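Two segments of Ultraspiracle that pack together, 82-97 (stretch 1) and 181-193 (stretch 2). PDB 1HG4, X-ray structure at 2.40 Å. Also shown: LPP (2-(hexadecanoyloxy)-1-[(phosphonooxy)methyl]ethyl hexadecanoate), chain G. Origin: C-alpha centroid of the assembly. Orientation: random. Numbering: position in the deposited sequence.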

ATOM      1  N   VAL A  82     -15.436  -8.017   9.913  1.00 24.49           N
ATOM      2  CA  VAL A  82     -15.645  -8.454  11.284  1.00 24.08           C
ATOM      3  C   VAL A  82     -14.483  -8.022  12.159  1.00 23.75           C
ATOM      4  O   VAL A  82     -14.691  -7.549  13.272  1.00 23.20           O
ATOM      5  CB  VAL A  82     -15.810 -10.008  11.349  1.00 23.44           C
ATOM      6  CG1 VAL A  82     -15.658 -10.505  12.780  1.00 22.23           C
ATOM      7  CG2 VAL A  82     -17.169 -10.400  10.791  1.00 21.25           C
ATOM      8  N   ILE A  83     -13.262  -8.174  11.646  1.00 23.85           N
ATOM      9  CA  ILE A  83     -12.070  -7.808  12.402  1.00 23.82           C
ATOM     10  C   ILE A  83     -11.991  -6.305  12.666  1.00 23.96           C
ATOM     11  O   ILE A  83     -11.627  -5.870  13.765  1.00 24.54           O
ATOM     12  CB  ILE A  83     -10.786  -8.297  11.675  1.00 24.82           C
ATOM     13  CG1 ILE A  83     -10.733  -9.826  11.694  1.00 25.87           C
ATOM     14  CG2 ILE A  83      -9.532  -7.751  12.359  1.00 24.26           C
ATOM     15  CD1 ILE A  83      -9.527 -10.401  10.958  1.00 28.94           C
ATOM     16  N   LEU A  84     -12.352  -5.512  11.665  1.00 24.24           N
ATOM     17  CA  LEU A  84     -12.317  -4.055  11.792  1.00 23.58           C
ATOM     18  C   LEU A  84     -13.268  -3.589  12.876  1.00 23.15           C
ATOM     19  O   LEU A  84     -12.915  -2.728  13.680  1.00 22.69           O
ATOM     20  CB  LEU A  84     -12.683  -3.391  10.459  1.00 22.04           C
ATOM     21  CG  LEU A  84     -11.668  -3.622   9.334  1.00 21.20           C
ATOM     22  CD1 LEU A  84     -12.228  -3.170   7.995  1.00 21.96           C
ATOM     23  CD2 LEU A  84     -10.395  -2.875   9.662  1.00 22.43           C
ATOM     24  N   LEU A  85     -14.474  -4.150  12.890  1.00 22.12           N
ATOM     25  CA  LEU A  85     -15.460  -3.772  13.889  1.00 23.08           C
ATOM     26  C   LEU A  85     -15.031  -4.201  15.297  1.00 23.88           C
ATOM     27  O   LEU A  85     -15.216  -3.464  16.262  1.00 23.40           O
ATOM     28  CB  LEU A  85     -16.819  -4.382  13.545  1.00 23.69           C
ATOM     29  CG  LEU A  85     -17.531  -3.747  12.349  1.00 24.68           C
ATOM     30  CD1 LEU A  85     -18.751  -4.580  11.967  1.00 25.81           C
ATOM     31  CD2 LEU A  85     -17.948  -2.339  12.702  1.00 21.83           C
ATOM     32  N   LYS A  86     -14.453  -5.390  15.406  1.00 23.37           N
ATOM     33  CA  LYS A  86     -14.006  -5.906  16.691  1.00 23.82           C
ATOM     34  C   LYS A  86     -12.882  -5.047  17.270  1.00 23.64           C
ATOM     35  O   LYS A  86     -12.757  -4.884  18.488  1.00 23.27           O
ATOM     36  CB  LYS A  86     -13.529  -7.355  16.521  1.00 24.69           C
ATOM     37  CG  LYS A  86     -12.876  -7.954  17.744  1.00 26.87           C
ATOM     38  CD  LYS A  86     -13.880  -8.168  18.858  1.00 31.48           C
ATOM     39  CE  LYS A  86     -13.182  -8.654  20.119  1.00 36.43           C
ATOM     40  NZ  LYS A  86     -12.287  -9.823  19.822  1.00 39.76           N
ATOM     41  N   ALA A  87     -12.060  -4.488  16.397  1.00 23.91           N
ATOM     42  CA  ALA A  87     -10.944  -3.670  16.858  1.00 23.58           C
ATOM     43  C   ALA A  87     -11.309  -2.229  17.170  1.00 23.04           C
ATOM     44  O   ALA A  87     -10.718  -1.629  18.040  1.00 27.40           O
ATOM     45  CB  ALA A  87      -9.800  -3.709  15.828  1.00 22.29           C
ATOM     46  N   ALA A  88     -12.294  -1.664  16.489  1.00 23.79           N
ATOM     47  CA  ALA A  88     -12.640  -0.266  16.738  1.00 22.21           C
ATOM     48  C   ALA A  88     -13.901   0.062  17.550  1.00 21.88           C
ATOM     49  O   ALA A  88     -14.042   1.209  17.985  1.00 21.25           O
ATOM     50  CB  ALA A  88     -12.691   0.499  15.386  1.00 19.89           C
ATOM     51  N   TRP A  89     -14.796  -0.902  17.781  1.00 21.69           N
ATOM     52  CA  TRP A  89     -16.046  -0.594  18.498  1.00 21.57           C
ATOM     53  C   TRP A  89     -15.961   0.242  19.779  1.00 22.81           C
ATOM     54  O   TRP A  89     -16.646   1.268  19.883  1.00 22.02           O
ATOM     55  CB  TRP A  89     -16.872  -1.863  18.756  1.00 22.28           C
ATOM     56  CG  TRP A  89     -16.486  -2.735  19.917  1.00 25.05           C
ATOM     57  CD1 TRP A  89     -15.553  -3.737  19.925  1.00 26.79           C
ATOM     58  CD2 TRP A  89     -17.109  -2.762  21.210  1.00 26.25           C
ATOM     59  NE1 TRP A  89     -15.563  -4.394  21.137  1.00 26.99           N
ATOM     60  CE2 TRP A  89     -16.506  -3.816  21.946  1.00 27.21           C
ATOM     61  CE3 TRP A  89     -18.117  -2.002  21.818  1.00 26.74           C
ATOM     62  CZ2 TRP A  89     -16.879  -4.126  23.264  1.00 26.00           C
ATOM     63  CZ3 TRP A  89     -18.488  -2.316  23.136  1.00 27.69           C
ATOM     64  CH2 TRP A  89     -17.867  -3.369  23.838  1.00 26.19           C
ATOM     65  N   ILE A  90     -15.141  -0.169  20.746  1.00 21.95           N
ATOM     66  CA  ILE A  90     -15.017   0.597  21.984  1.00 22.07           C
ATOM     67  C   ILE A  90     -14.526   2.028  21.728  1.00 23.79           C
ATOM     68  O   ILE A  90     -15.070   2.971  22.302  1.00 25.20           O
ATOM     69  CB  ILE A  90     -14.061  -0.094  22.994  1.00 22.84           C
ATOM     70  CG1 ILE A  90     -14.622  -1.461  23.375  1.00 21.51           C
ATOM     71  CG2 ILE A  90     -13.913   0.752  24.251  1.00 20.93           C
ATOM     72  CD1 ILE A  90     -13.717  -2.253  24.268  1.00 24.46           C
ATOM     73  N   GLU A  91     -13.522   2.195  20.866  1.00 22.14           N
ATOM     74  CA  GLU A  91     -13.008   3.525  20.578  1.00 22.26           C
ATOM     75  C   GLU A  91     -14.047   4.404  19.897  1.00 22.92           C
ATOM     76  O   GLU A  91     -14.083   5.618  20.103  1.00 22.21           O
ATOM     77  CB  GLU A  91     -11.759   3.448  19.700  1.00 24.28           C
ATOM     78  CG  GLU A  91     -10.569   2.790  20.374  1.00 25.24           C
ATOM     79  CD  GLU A  91      -9.352   2.758  19.480  1.00 28.64           C
ATOM     80  OE1 GLU A  91      -8.746   3.823  19.233  1.00 32.71           O
ATOM     81  OE2 GLU A  91      -9.002   1.662  19.010  1.00 30.54           O
ATOM     82  N   LEU A  92     -14.891   3.798  19.072  1.00 23.55           N
ATOM     83  CA  LEU A  92     -15.924   4.558  18.378  1.00 23.80           C
ATOM     84  C   LEU A  92     -16.971   5.015  19.377  1.00 24.01           C
ATOM     85  O   LEU A  92     -17.412   6.166  19.322  1.00 22.57           O
ATOM     86  CB  LEU A  92     -16.576   3.714  17.272  1.00 22.95           C
ATOM     87  CG  LEU A  92     -15.668   3.396  16.063  1.00 23.71           C
ATOM     88  CD1 LEU A  92     -16.386   2.427  15.121  1.00 21.81           C
ATOM     89  CD2 LEU A  92     -15.283   4.671  15.318  1.00 18.38           C
ATOM     90  N   LEU A  93     -17.359   4.130  20.300  1.00 24.63           N
ATOM     91  CA  LEU A  93     -18.356   4.500  21.313  1.00 24.00           C
ATOM     92  C   LEU A  93     -17.830   5.600  22.230  1.00 22.82           C
ATOM     93  O   LEU A  93     -18.512   6.599  22.452  1.00 22.22           O
ATOM     94  CB  LEU A  93     -18.776   3.294  22.154  1.00 24.56           C
ATOM     95  CG  LEU A  93     -19.493   2.173  21.402  1.00 27.73           C
ATOM     96  CD1 LEU A  93     -20.131   1.209  22.387  1.00 27.74           C
ATOM     97  CD2 LEU A  93     -20.551   2.756  20.512  1.00 29.43           C
ATOM     98  N   ILE A  94     -16.615   5.426  22.741  1.00 22.95           N
ATOM     99  CA  ILE A  94     -16.019   6.409  23.638  1.00 23.56           C
ATOM    100  C   ILE A  94     -15.798   7.763  22.984  1.00 23.85           C
ATOM    101  O   ILE A  94     -15.852   8.785  23.664  1.00 25.50           O
ATOM    102  CB  ILE A  94     -14.691   5.888  24.224  1.00 24.19           C
ATOM    103  CG1 ILE A  94     -14.984   4.702  25.138  1.00 24.46           C
ATOM    104  CG2 ILE A  94     -13.978   6.992  25.009  1.00 21.45           C
ATOM    105  CD1 ILE A  94     -13.742   4.073  25.724  1.00 25.90           C
ATOM    106  N   ALA A  95     -15.553   7.780  21.676  1.00 24.36           N
ATOM    107  CA  ALA A  95     -15.356   9.043  20.962  1.00 25.41           C
ATOM    108  C   ALA A  95     -16.693   9.794  20.977  1.00 25.43           C
ATOM    109  O   ALA A  95     -16.738  11.014  21.127  1.00 23.54           O
ATOM    110  CB  ALA A  95     -14.905   8.790  19.517  1.00 24.81           C
ATOM    111  N   ASN A  96     -17.783   9.055  20.815  1.00 26.30           N
ATOM    112  CA  ASN A  96     -19.107   9.659  20.855  1.00 27.86           C
ATOM    113  C   ASN A  96     -19.459  10.175  22.254  1.00 27.38           C
ATOM    114  O   ASN A  96     -20.102  11.216  22.364  1.00 26.46           O
ATOM    115  CB  ASN A  96     -20.170   8.664  20.385  1.00 31.29           C
ATOM    116  CG  ASN A  96     -20.302   8.621  18.864  1.00 34.81           C
ATOM    117  OD1 ASN A  96     -20.635   7.585  18.280  1.00 36.01           O
ATOM    118  ND2 ASN A  96     -20.060   9.755  18.220  1.00 36.37           N
ATOM    119  N   VAL A  97     -19.052   9.474  23.317  1.00 25.78           N
ATOM    120  CA  VAL A  97     -19.367   9.973  24.652  1.00 26.17           C
ATOM    121  C   VAL A  97     -18.510  11.204  24.933  1.00 24.93           C
ATOM    122  O   VAL A  97     -18.962  12.136  25.588  1.00 26.14           O
ATOM    123  CB  VAL A  97     -19.140   8.924  25.790  1.00 26.81           C
ATOM    124  CG1 VAL A  97     -19.699   7.593  25.386  1.00 28.99           C
ATOM    125  CG2 VAL A  97     -17.682   8.807  26.134  1.00 32.00           C
TER
HETATM  126  P1  LPP G   1     -20.913  -1.624  46.422  1.00 55.94           P
HETATM  127  O2  LPP G   1     -20.623  -0.105  46.918  1.00 56.94           O
HETATM  128  O3  LPP G   1     -21.815  -2.281  47.600  1.00 56.69           O
HETATM  129  O4  LPP G   1     -19.457  -2.499  46.108  1.00 55.18           O
HETATM  130  O5  LPP G   1     -21.896  -1.531  45.115  1.00 52.10           O
HETATM  131  C6  LPP G   1     -21.805  -0.359  44.335  1.00 46.10           C
HETATM  132  C7  LPP G   1     -22.373  -0.610  42.942  1.00 40.87           C
HETATM  133  C8  LPP G   1     -22.922   0.710  42.389  1.00 38.23           C
HETATM  134  O9  LPP G   1     -21.319  -1.055  42.103  1.00 38.95           O
HETATM  135  O27 LPP G   1     -23.247   0.576  41.030  1.00 33.76           O
HETATM  136  C11 LPP G   1     -21.616  -2.203  41.406  1.00 38.13           C
HETATM  137  O10 LPP G   1     -22.465  -3.038  41.712  1.00 37.13           O
HETATM  138  C12 LPP G   1     -20.715  -2.300  40.183  1.00 35.26           C
HETATM  139  C13 LPP G   1     -21.463  -1.735  38.981  1.00 33.86           C
HETATM  140  C14 LPP G   1     -20.945  -2.359  37.698  1.00 30.32           C
HETATM  141  C15 LPP G   1     -20.214  -1.299  36.904  1.00 31.92           C
HETATM  142  C16 LPP G   1     -20.489  -1.489  35.425  1.00 33.20           C
HETATM  143  C17 LPP G   1     -20.039  -0.240  34.686  1.00 34.44           C
HETATM  144  C18 LPP G   1     -19.380  -0.642  33.380  1.00 37.10           C
HETATM  145  C19 LPP G   1     -17.913  -0.242  33.422  1.00 38.15           C
HETATM  146  C20 LPP G   1     -17.676   0.890  32.430  1.00 39.01           C
HETATM  147  C21 LPP G   1     -16.600   0.488  31.421  1.00 38.17           C
HETATM  148  C22 LPP G   1     -17.218  -0.333  30.291  1.00 37.24           C
HETATM  149  C23 LPP G   1     -17.513   0.554  29.096  1.00 36.40           C
HETATM  150  C24 LPP G   1     -18.387  -0.232  28.126  1.00 37.76           C
HETATM  151  C25 LPP G   1     -18.664   0.596  26.878  1.00 37.38           C
HETATM  152  C26 LPP G   1     -17.753   0.151  25.740  1.00 32.86           C
HETATM  153  C29 LPP G   1     -23.859   1.685  40.556  1.00 34.89           C
HETATM  154  O28 LPP G   1     -23.918   2.774  41.113  1.00 35.41           O
HETATM  155  C30 LPP G   1     -24.474   1.346  39.199  1.00 33.90           C
HETATM  156  C31 LPP G   1     -24.527   2.591  38.309  1.00 34.22           C
HETATM  157  C32 LPP G   1     -23.567   2.441  37.130  1.00 35.74           C
HETATM  158  C33 LPP G   1     -22.578   3.609  37.124  1.00 34.56           C
HETATM  159  C34 LPP G   1     -21.654   3.494  35.920  1.00 34.49           C
HETATM  160  C35 LPP G   1     -20.802   4.753  35.800  1.00 33.73           C
HETATM  161  C36 LPP G   1     -20.437   4.989  34.343  1.00 35.14           C
HETATM  162  C37 LPP G   1     -18.958   4.687  34.125  1.00 37.60           C
HETATM  163  C38 LPP G   1     -18.374   5.630  33.074  1.00 38.71           C
HETATM  164  C39 LPP G   1     -18.064   4.857  31.797  1.00 39.19           C
HETATM  165  C40 LPP G   1     -19.160   5.119  30.774  1.00 39.41           C
HETATM  166  C41 LPP G   1     -18.669   4.783  29.383  1.00 37.55           C
HETATM  167  C42 LPP G   1     -19.838   4.231  28.589  1.00 39.71           C
HETATM  168  C43 LPP G   1     -19.528   4.300  27.100  1.00 42.64           C
HETATM  169  C44 LPP G   1     -20.780   3.949  26.294  1.00 41.07           C
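Stretch 2 (181-193) LKAIILYNPDIRG

Stretch 2 begins as the last turns of a helix, residues 181-186, and then leaves helical geometry at Tyr 187, whose phi/psi of -75/69° breaks the pattern; the remainder, through Gly 193, is loop or turn. The N-to-C directions of helix 181-186 and helix 82-97 make an angle of 153°, so the two run roughly antiparallel, with axes approaching to 9.6 Å. The CA register confirms the opposed direction: Leu 92 lies nearest Lys 182 (6.2 Å between CA atoms), Ala 88 nearest Leu 186 (5.7 Å), and Ile 83 nearest Ile 191 (7.6 Å). The contact buries 724 Å² in all, and three residues of the short helix, Lys 182, Ile 185 and Leu 186, supply the largest shares from stretch 2.

Ile 185 points its CA-to-CB bond toward stretch 1, with chi1 -66° (m) and chi2 171° (t). Its CG2 lies 3.5 Å from Ala 88 CB, 4.0 Å from Glu 91 CB and 4.3 Å from Leu 92 CD2, so one methyl meets three residues spaced along a single helical face. The small side chain of Ala 88 accompanies the closest CA pair of the register.

Lys 182 starts sideways, but its end comes nearer. Its aliphatic part packs against Leu 92 and Ala 95, with CB 3.8 Å from Leu 92 CD2 and CD 4.2 Å from Ala 95 CB; that same Leu 92 CD2 is 3.5 Å from Lys 182 O. The chain ends with Lys 182 NZ near the side-chain amide of Asn 96.

Leu 186 also sets out sideways, in a t rotamer with chi2 p, and its CD1 reaches Leu 85 CD2 at 4.5 Å. Its CA stands 4.2 Å from Ala 88 CB. Where the helix ends, a water lies between the backbones, its O 2.8 Å from Leu 84 O and 2.6 Å from Leu 186 O. No clear direct hydrogen bond crosses the interface, and the side-chain contacts are mostly apolar.

Beyond the helix, the loop returns to stretch 1 through Ile 191, which points toward it. Ile 191 CG2 is 3.3 Å from Ile 83 CG2, while Ile 191 CD1 lies 3.3 Å from Ala 87 CB and 4.0 Å from Leu 84 CD2. That leucine methyl also packs on the backbone, with Leu 84 CD2 3.3 Å from Asn 188 O. Gly 193, at phi/psi 96/-17°, closes the contact, its C 3.8 Å from Ile 83 CD1; an ideal CB there would be jammed against the preceding carbonyl O.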

ATOM      1  N   LEU A 181     -11.891  11.650  12.509  1.00 21.85           N
ATOM      2  CA  LEU A 181     -11.143  10.858  13.484  1.00 21.20           C
ATOM      3  C   LEU A 181     -11.733   9.450  13.634  1.00 20.62           C
ATOM      4  O   LEU A 181     -11.000   8.453  13.715  1.00 20.34           O
ATOM      5  CB  LEU A 181     -11.116  11.566  14.839  1.00 20.65           C
ATOM      6  CG  LEU A 181     -10.289  12.862  14.887  1.00 22.62           C
ATOM      7  CD1 LEU A 181     -10.336  13.443  16.307  1.00 22.47           C
ATOM      8  CD2 LEU A 181      -8.837  12.573  14.494  1.00 22.95           C
ATOM      9  N   LYS A 182     -13.057   9.363  13.654  1.00 18.67           N
ATOM     10  CA  LYS A 182     -13.703   8.076  13.807  1.00 20.10           C
ATOM     11  C   LYS A 182     -13.469   7.168  12.606  1.00 20.51           C
ATOM     12  O   LYS A 182     -13.325   5.950  12.746  1.00 18.97           O
ATOM     13  CB  LYS A 182     -15.199   8.281  14.057  1.00 22.36           C
ATOM     14  CG  LYS A 182     -15.474   9.023  15.358  1.00 22.48           C
ATOM     15  CD  LYS A 182     -16.906   8.843  15.835  1.00 25.57           C
ATOM     16  CE  LYS A 182     -17.900   9.509  14.909  1.00 27.52           C
ATOM     17  NZ  LYS A 182     -19.292   9.361  15.421  1.00 31.22           N
ATOM     18  N   ALA A 183     -13.422   7.758  11.419  1.00 19.85           N
ATOM     19  CA  ALA A 183     -13.174   6.958  10.236  1.00 19.09           C
ATOM     20  C   ALA A 183     -11.714   6.473  10.280  1.00 17.21           C
ATOM     21  O   ALA A 183     -11.436   5.293   9.992  1.00 16.78           O
ATOM     22  CB  ALA A 183     -13.447   7.785   8.960  1.00 19.65           C
ATOM     23  N   ILE A 184     -10.785   7.359  10.647  1.00 15.00           N
ATOM     24  CA  ILE A 184      -9.374   6.963  10.715  1.00 16.50           C
ATOM     25  C   ILE A 184      -9.283   5.710  11.592  1.00 19.32           C
ATOM     26  O   ILE A 184      -8.529   4.775  11.286  1.00 20.89           O
ATOM     27  CB  ILE A 184      -8.482   8.113  11.312  1.00 17.36           C
ATOM     28  CG1 ILE A 184      -8.358   9.240  10.302  1.00 16.18           C
ATOM     29  CG2 ILE A 184      -7.085   7.610  11.692  1.00 12.35           C
ATOM     30  CD1 ILE A 184      -8.000  10.538  10.925  1.00 18.03           C
ATOM     31  N   ILE A 185     -10.075   5.693  12.667  1.00 20.07           N
ATOM     32  CA  ILE A 185     -10.105   4.575  13.599  1.00 20.01           C
ATOM     33  C   ILE A 185     -10.635   3.322  12.935  1.00 19.70           C
ATOM     34  O   ILE A 185     -10.006   2.261  13.006  1.00 21.44           O
ATOM     35  CB  ILE A 185     -10.981   4.904  14.832  1.00 21.63           C
ATOM     36  CG1 ILE A 185     -10.332   6.029  15.637  1.00 23.12           C
ATOM     37  CG2 ILE A 185     -11.158   3.676  15.702  1.00 20.96           C
ATOM     38  CD1 ILE A 185     -11.209   6.563  16.743  1.00 24.65           C
ATOM     39  N   LEU A 186     -11.795   3.434  12.300  1.00 19.76           N
ATOM     40  CA  LEU A 186     -12.407   2.295  11.612  1.00 20.30           C
ATOM     41  C   LEU A 186     -11.457   1.654  10.603  1.00 19.55           C
ATOM     42  O   LEU A 186     -11.219   0.452  10.654  1.00 20.87           O
ATOM     43  CB  LEU A 186     -13.685   2.730  10.877  1.00 20.19           C
ATOM     44  CG  LEU A 186     -14.434   1.615  10.137  1.00 21.26           C
ATOM     45  CD1 LEU A 186     -14.940   0.577  11.139  1.00 21.94           C
ATOM     46  CD2 LEU A 186     -15.603   2.203   9.360  1.00 20.30           C
ATOM     47  N   TYR A 187     -10.925   2.464   9.693  1.00 18.49           N
ATOM     48  CA  TYR A 187     -10.007   1.987   8.643  1.00 18.93           C
ATOM     49  C   TYR A 187      -8.607   1.679   9.190  1.00 20.51           C
ATOM     50  O   TYR A 187      -7.634   2.375   8.870  1.00 20.19           O
ATOM     51  CB  TYR A 187      -9.888   3.039   7.528  1.00 17.05           C
ATOM     52  CG  TYR A 187     -11.182   3.329   6.791  1.00 16.88           C
ATOM     53  CD1 TYR A 187     -11.959   2.299   6.281  1.00 15.57           C
ATOM     54  CD2 TYR A 187     -11.608   4.637   6.575  1.00 15.23           C
ATOM     55  CE1 TYR A 187     -13.131   2.564   5.568  1.00 16.32           C
ATOM     56  CE2 TYR A 187     -12.776   4.911   5.867  1.00 15.73           C
ATOM     57  CZ  TYR A 187     -13.530   3.864   5.366  1.00 17.02           C
ATOM     58  OH  TYR A 187     -14.684   4.103   4.648  1.00 21.60           O
ATOM     59  N   ASN A 188      -8.506   0.621   9.990  1.00 20.55           N
ATOM     60  CA  ASN A 188      -7.242   0.248  10.611  1.00 23.30           C
ATOM     61  C   ASN A 188      -6.660  -0.991   9.919  1.00 25.26           C
ATOM     62  O   ASN A 188      -7.165  -2.100  10.072  1.00 25.25           O
ATOM     63  CB  ASN A 188      -7.482   0.001  12.106  1.00 21.07           C
ATOM     64  CG  ASN A 188      -6.221  -0.391  12.857  1.00 22.64           C
ATOM     65  OD1 ASN A 188      -6.268  -0.641  14.063  1.00 23.84           O
ATOM     66  ND2 ASN A 188      -5.098  -0.452  12.160  1.00 20.48           N
ATOM     67  N   PRO A 189      -5.573  -0.808   9.155  1.00 26.70           N
ATOM     68  CA  PRO A 189      -4.913  -1.887   8.421  1.00 27.29           C
ATOM     69  C   PRO A 189      -3.904  -2.734   9.183  1.00 28.29           C
ATOM     70  O   PRO A 189      -3.433  -3.743   8.667  1.00 27.25           O
ATOM     71  CB  PRO A 189      -4.244  -1.140   7.277  1.00 27.68           C
ATOM     72  CG  PRO A 189      -3.749   0.106   7.978  1.00 26.54           C
ATOM     73  CD  PRO A 189      -4.945   0.498   8.845  1.00 28.23           C
ATOM     74  N   ASP A 190      -3.573  -2.338  10.403  1.00 30.84           N
ATOM     75  CA  ASP A 190      -2.562  -3.066  11.174  1.00 32.78           C
ATOM     76  C   ASP A 190      -3.070  -4.162  12.094  1.00 33.39           C
ATOM     77  O   ASP A 190      -2.344  -4.615  12.972  1.00 35.86           O
ATOM     78  CB  ASP A 190      -1.722  -2.083  12.001  1.00 32.58           C
ATOM     79  CG  ASP A 190      -1.135  -0.965  11.161  1.00 33.71           C
ATOM     80  OD1 ASP A 190      -0.572  -1.205  10.087  1.00 32.65           O
ATOM     81  OD2 ASP A 190      -1.259   0.270  11.651  1.00 35.13           O
ATOM     82  N   ILE A 191      -4.301  -4.602  11.907  1.00 33.81           N
ATOM     83  CA  ILE A 191      -4.830  -5.642  12.772  1.00 34.23           C
ATOM     84  C   ILE A 191      -4.425  -7.015  12.254  1.00 34.43           C
ATOM     85  O   ILE A 191      -4.466  -7.274  11.057  1.00 35.51           O
ATOM     86  CB  ILE A 191      -6.365  -5.561  12.858  1.00 34.57           C
ATOM     87  CG1 ILE A 191      -6.784  -4.147  13.258  1.00 33.00           C
ATOM     88  CG2 ILE A 191      -6.886  -6.552  13.894  1.00 32.91           C
ATOM     89  CD1 ILE A 191      -8.231  -3.835  12.905  1.00 35.19           C
ATOM     90  N   ARG A 192      -4.012  -7.892  13.158  1.00 35.80           N
ATOM     91  CA  ARG A 192      -3.607  -9.230  12.765  1.00 36.68           C
ATOM     92  C   ARG A 192      -4.774  -9.965  12.124  1.00 35.29           C
ATOM     93  O   ARG A 192      -5.904  -9.872  12.592  1.00 35.53           O
ATOM     94  CB  ARG A 192      -3.126 -10.027  13.979  1.00 39.94           C
ATOM     95  CG  ARG A 192      -2.777 -11.471  13.628  1.00 46.09           C
ATOM     96  CD  ARG A 192      -2.613 -12.375  14.843  1.00 50.06           C
ATOM     97  NE  ARG A 192      -2.409 -13.762  14.418  1.00 55.38           N
ATOM     98  CZ  ARG A 192      -2.221 -14.796  15.235  1.00 56.43           C
ATOM     99  NH1 ARG A 192      -2.204 -14.626  16.555  1.00 57.48           N
ATOM    100  NH2 ARG A 192      -2.052 -16.013  14.728  1.00 57.07           N
ATOM    101  N   GLY A 193      -4.493 -10.691  11.050  1.00 33.89           N
ATOM    102  CA  GLY A 193      -5.523 -11.458  10.365  1.00 31.88           C
ATOM    103  C   GLY A 193      -6.185 -10.798   9.166  1.00 30.72           C
ATOM    104  O   GLY A 193      -6.825 -11.467   8.355  1.00 29.26           O
TER
HETATM  105  O   HOH W   1     -10.897  -0.882  12.890  1.00 20.08           O